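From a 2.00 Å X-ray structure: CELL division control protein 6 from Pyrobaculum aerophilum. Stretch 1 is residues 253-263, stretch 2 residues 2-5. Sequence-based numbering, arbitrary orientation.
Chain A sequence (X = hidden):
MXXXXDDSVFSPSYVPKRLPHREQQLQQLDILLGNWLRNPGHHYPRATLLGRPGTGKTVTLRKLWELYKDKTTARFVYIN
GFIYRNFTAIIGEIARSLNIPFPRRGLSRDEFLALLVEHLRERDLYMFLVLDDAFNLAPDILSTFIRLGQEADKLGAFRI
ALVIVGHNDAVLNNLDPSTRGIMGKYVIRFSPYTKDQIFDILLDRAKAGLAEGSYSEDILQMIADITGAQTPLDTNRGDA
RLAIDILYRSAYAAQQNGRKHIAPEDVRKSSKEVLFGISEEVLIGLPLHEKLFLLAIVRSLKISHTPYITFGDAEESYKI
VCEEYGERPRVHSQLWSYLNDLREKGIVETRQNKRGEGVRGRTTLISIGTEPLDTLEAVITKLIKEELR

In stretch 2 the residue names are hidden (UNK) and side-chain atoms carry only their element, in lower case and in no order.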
ATOM      1  N   ALA A 253      18.349   8.145  -4.929  1.00 42.14           N
ATOM      2  CA  ALA A 253      18.912   9.436  -4.496  1.00 40.55           C
ATOM      3  C   ALA A 253      20.283   9.209  -3.913  1.00 38.00           C
ATOM      4  O   ALA A 253      21.252   9.879  -4.301  1.00 44.36           O
ATOM      5  CB  ALA A 253      17.929  10.097  -3.495  1.00 32.12           C
ATOM      6  N   ALA A 254      20.502   8.290  -2.963  1.00 40.11           N
ATOM      7  CA  ALA A 254      21.833   8.099  -2.413  1.00 41.73           C
ATOM      8  C   ALA A 254      22.869   7.786  -3.496  1.00 50.35           C
ATOM      9  O   ALA A 254      23.948   8.391  -3.641  1.00 46.46           O
ATOM     10  CB  ALA A 254      21.761   7.009  -1.352  1.00 39.95           C
ATOM     11  N   GLN A 255      22.558   6.783  -4.330  1.00 48.65           N
ATOM     12  CA  GLN A 255      23.443   6.358  -5.400  1.00 50.80           C
ATOM     13  C   GLN A 255      23.813   7.499  -6.341  1.00 52.29           C
ATOM     14  O   GLN A 255      24.988   7.695  -6.663  1.00 51.78           O
ATOM     15  CB  GLN A 255      22.766   5.253  -6.219  1.00 50.12           C
ATOM     16  CG  GLN A 255      23.610   4.732  -7.390  1.00 52.06           C
ATOM     17  CD  GLN A 255      22.901   3.477  -7.914  1.00 53.61           C
ATOM     18  OE1 GLN A 255      22.720   2.545  -7.124  1.00 45.34           O
ATOM     19  NE2 GLN A 255      22.551   3.530  -9.190  1.00 56.70           N
ATOM     20  N   GLN A 256      22.830   8.266  -6.788  1.00 51.75           N
ATOM     21  CA  GLN A 256      23.082   9.349  -7.729  1.00 58.04           C
ATOM     22  C   GLN A 256      23.982  10.445  -7.169  1.00 61.31           C
ATOM     23  O   GLN A 256      24.647  11.192  -7.889  1.00 60.54           O
ATOM     24  CB  GLN A 256      21.753   9.956  -8.192  1.00 59.86           C
ATOM     25  CG  GLN A 256      22.022  11.019  -9.246  1.00 78.14           C
ATOM     26  CD  GLN A 256      21.235  12.292  -9.027  1.00 84.86           C
ATOM     27  OE1 GLN A 256      20.037  12.232  -8.750  1.00 90.87           O
ATOM     28  NE2 GLN A 256      21.943  13.408  -9.159  1.00 88.68           N
ATOM     29  N   ASN A 257      23.935  10.655  -5.862  1.00 60.21           N
ATOM     30  CA  ASN A 257      24.814  11.525  -5.128  1.00 60.24           C
ATOM     31  C   ASN A 257      26.188  10.938  -4.856  1.00 59.44           C
ATOM     32  O   ASN A 257      26.882  11.459  -3.986  1.00 60.18           O
ATOM     33  CB  ASN A 257      24.170  11.877  -3.767  1.00 63.79           C
ATOM     34  CG  ASN A 257      23.858  13.369  -3.763  1.00 72.42           C
ATOM     35  OD1 ASN A 257      24.780  14.188  -3.852  1.00 72.14           O
ATOM     36  ND2 ASN A 257      22.571  13.667  -3.662  1.00 78.97           N
ATOM     37  N   GLY A 258      26.541   9.786  -5.398  1.00 59.63           N
ATOM     38  CA  GLY A 258      27.814   9.140  -5.213  1.00 56.25           C
ATOM     39  C   GLY A 258      27.983   8.500  -3.860  1.00 57.92           C
ATOM     40  O   GLY A 258      29.127   8.219  -3.477  1.00 58.51           O
ATOM     41  N   ARG A 259      26.900   8.263  -3.107  1.00 53.99           N
ATOM     42  CA  ARG A 259      27.096   7.662  -1.785  1.00 53.20           C
ATOM     43  C   ARG A 259      26.925   6.163  -1.827  1.00 50.86           C
ATOM     44  O   ARG A 259      26.274   5.685  -2.739  1.00 51.84           O
ATOM     45  CB  ARG A 259      26.177   8.391  -0.773  1.00 62.23           C
ATOM     46  CG  ARG A 259      26.708   9.827  -0.630  1.00 67.93           C
ATOM     47  CD  ARG A 259      26.004  10.702   0.380  1.00 64.26           C
ATOM     48  NE  ARG A 259      24.888  11.440  -0.218  1.00 66.29           N
ATOM     49  CZ  ARG A 259      23.618  11.025  -0.110  1.00 58.36           C
ATOM     50  NH1 ARG A 259      23.403   9.905   0.571  1.00 46.17           N
ATOM     51  NH2 ARG A 259      22.668  11.751  -0.681  1.00 51.12           N
ATOM     52  N   LYS A 260      27.397   5.411  -0.852  1.00 48.08           N
ATOM     53  CA  LYS A 260      27.274   3.970  -0.831  1.00 52.77           C
ATOM     54  C   LYS A 260      26.173   3.492   0.117  1.00 49.25           C
ATOM     55  O   LYS A 260      26.081   2.281   0.341  1.00 41.84           O
ATOM     56  CB  LYS A 260      28.574   3.317  -0.335  1.00 61.53           C
ATOM     57  CG  LYS A 260      29.726   3.363  -1.322  1.00 74.76           C
ATOM     58  CD  LYS A 260      30.992   2.769  -0.699  1.00 83.56           C
ATOM     59  CE  LYS A 260      32.218   3.091  -1.544  1.00 90.39           C
ATOM     60  NZ  LYS A 260      33.488   2.912  -0.779  1.00 93.50           N
ATOM     61  N   HIS A 261      25.733   4.414   0.988  1.00 47.38           N
ATOM     62  CA  HIS A 261      24.756   4.097   2.035  1.00 47.56           C
ATOM     63  C   HIS A 261      23.556   5.032   1.941  1.00 43.96           C
ATOM     64  O   HIS A 261      23.687   6.172   1.471  1.00 43.20           O
ATOM     65  CB  HIS A 261      25.357   4.152   3.439  1.00 60.28           C
ATOM     66  CG  HIS A 261      26.596   3.330   3.615  1.00 74.36           C
ATOM     67  ND1 HIS A 261      26.618   2.093   4.216  1.00 80.92           N
ATOM     68  CD2 HIS A 261      27.886   3.587   3.254  1.00 78.48           C
ATOM     69  CE1 HIS A 261      27.855   1.621   4.222  1.00 79.78           C
ATOM     70  NE2 HIS A 261      28.644   2.512   3.641  1.00 79.59           N
ATOM     71  N   ILE A 262      22.344   4.539   2.193  1.00 38.30           N
ATOM     72  CA  ILE A 262      21.209   5.479   2.100  1.00 38.46           C
ATOM     73  C   ILE A 262      21.293   6.420   3.349  1.00 33.44           C
ATOM     74  O   ILE A 262      21.558   5.849   4.415  1.00 36.17           O
ATOM     75  CB  ILE A 262      19.889   4.715   2.083  1.00 37.54           C
ATOM     76  CG1 ILE A 262      19.881   3.862   0.760  1.00 35.94           C
ATOM     77  CG2 ILE A 262      18.692   5.651   1.995  1.00 35.63           C
ATOM     78  CD1 ILE A 262      18.677   2.924   0.772  1.00 34.10           C
ATOM     79  N   ALA A 263      21.143   7.694   3.160  1.00 39.26           N
ATOM     80  CA  ALA A 263      21.174   8.531   4.434  1.00 40.95           C
ATOM     81  C   ALA A 263      19.788   9.021   4.764  1.00 37.67           C
ATOM     82  O   ALA A 263      18.899   9.155   3.897  1.00 36.38           O
ATOM     83  CB  ALA A 263      22.134   9.687   4.120  1.00 40.69           C
ATOM     84  N   UNK A   2      27.287   0.173  -6.868  1.00 50.44           N
ATOM     85  CA  UNK A   2      25.889   0.679  -6.863  1.00 50.13           C
ATOM     86  C   UNK A   2      25.115   0.214  -5.637  1.00 50.26           C
ATOM     87  O   UNK A   2      25.262  -0.923  -5.153  1.00 53.46           O
ATOM     88  c   UNK A   2      25.172   0.249  -8.142  1.00 56.24           C
ATOM     89  N   UNK A   3      24.179   1.060  -5.193  1.00 46.49           N
ATOM     90  CA  UNK A   3      23.286   0.644  -4.110  1.00 39.61           C
ATOM     91  C   UNK A   3      22.171  -0.282  -4.617  1.00 37.22           C
ATOM     92  O   UNK A   3      21.834  -1.279  -3.974  1.00 36.86           O
ATOM     93  c   UNK A   3      22.649   1.941  -3.520  1.00 40.42           C
ATOM     94  c   UNK A   3      23.790   2.709  -2.825  1.00 41.75           C
ATOM     95  c   UNK A   3      23.367   3.996  -2.134  1.00 43.21           C
ATOM     96  c   UNK A   3      21.514   1.520  -2.584  1.00 33.73           C
ATOM     97  N   UNK A   4      21.547   0.171  -5.678  1.00 37.67           N
ATOM     98  CA  UNK A   4      20.471  -0.566  -6.345  1.00 42.39           C
ATOM     99  C   UNK A   4      21.097  -1.680  -7.221  1.00 45.68           C
ATOM    100  O   UNK A   4      21.842  -1.355  -8.147  1.00 42.07           O
ATOM    101  c   UNK A   4      18.541  -0.360  -7.952  1.00 49.01           C
ATOM    102  c   UNK A   4      19.648   0.377  -7.205  1.00 42.54           C
ATOM    103  c   UNK A   4      18.941   1.450  -6.332  1.00 41.01           C
ATOM    104  N   UNK A   5      20.981  -2.923  -6.793  1.00 44.87           N
ATOM    105  CA  UNK A   5      21.575  -4.016  -7.579  1.00 46.70           C
ATOM    106  C   UNK A   5      20.515  -4.687  -8.441  1.00 48.91           C
ATOM    107  O   UNK A   5      20.873  -5.226  -9.494  1.00 51.02           O
ATOM    108  c   UNK A   5      22.636  -6.279  -7.459  1.00 60.08           C
ATOM    109  c   UNK A   5      22.226  -5.053  -6.656  1.00 49.21           C
ATOM    110  c   UNK A   5      23.439  -4.392  -5.996  1.00 54.89           C
TER
HETATM  111  O   HOH W   1      22.157   0.706 -10.138  1.00 46.08           O

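Position 2 carries a single side-chain carbon bonded to CA and nothing beyond it. This carbon, the CB, lies 3.5 Å from OE1 of Gln255, its closest approach to stretch 1, and the CA-to-CB bond runs sideways to that stretch. One carbon without further atoms identifies the residue as Ala2.

Position 3 has four side-chain carbons. The chain forks at the first of them, and one arm is two carbons long while the other stops after one. Its CA-to-CB bond points toward stretch 1, and the terminal carbon of the longer arm is 3.5 Å from CB of Ala254, 3.4 Å from the carbonyl O of Arg259 and 3.6 Å from C of Lys260. Four carbons forked at CB with unequal arms define isoleucine, so this is Ile3; an unbranched CB would be expected of leucine. Its rotamer is m for chi1 and t for chi2, which extends CD1 into the space between the helix end and the loop that follows. The shorter arm, CG2, meets CG1 of Ile262 at a looser 4.4 Å.

Position 4 shows three side-chain carbons, one bonded to CA and carrying the other two. CB lies 3.8 Å from OE1 of Gln255. A fork with two single-carbon arms has the shape of valine; threonine shares this outline, but here all three atoms are carbon. The residue is Val4, with chi1 in the t well.

Position 5 repeats the pattern of one carbon carrying two, again without a heteroatom, and is therefore Val5. CG2 of Val5 comes no nearer than 7.1 Å to OE1 of Gln255, so the side chain takes no part in the contact.

The contact combines a polar clasp with an apolar plug. Gln255, extended with chi1 and chi2 both t, brings OE1 to two successive backbone amides. The bond from Val4 N to Gln255 OE1 is 3.0 Å long and nearly straight at 164°, whereas that from Ile3 N to Gln255 OE1, although shorter at 2.8 Å, is bent to 126° and weak. The nitrogen of the same side-chain amide is used as well: a water accepts from Gln255 NE2 at 3.0 Å and donates to Val4 O at 2.9 Å, so that Gln255 engages both the N and the O of Val4, the latter indirectly. Beside this clasp, the buried Ile3 contributes the largest covered area, packing against Ala254, Ile262 and the backbone at Arg259 and Lys260. Together the two stretches bury 275 Å², tying the chain's start to a helix end some 250 residues later.

Stretch 2, residues 2-5: AIVV
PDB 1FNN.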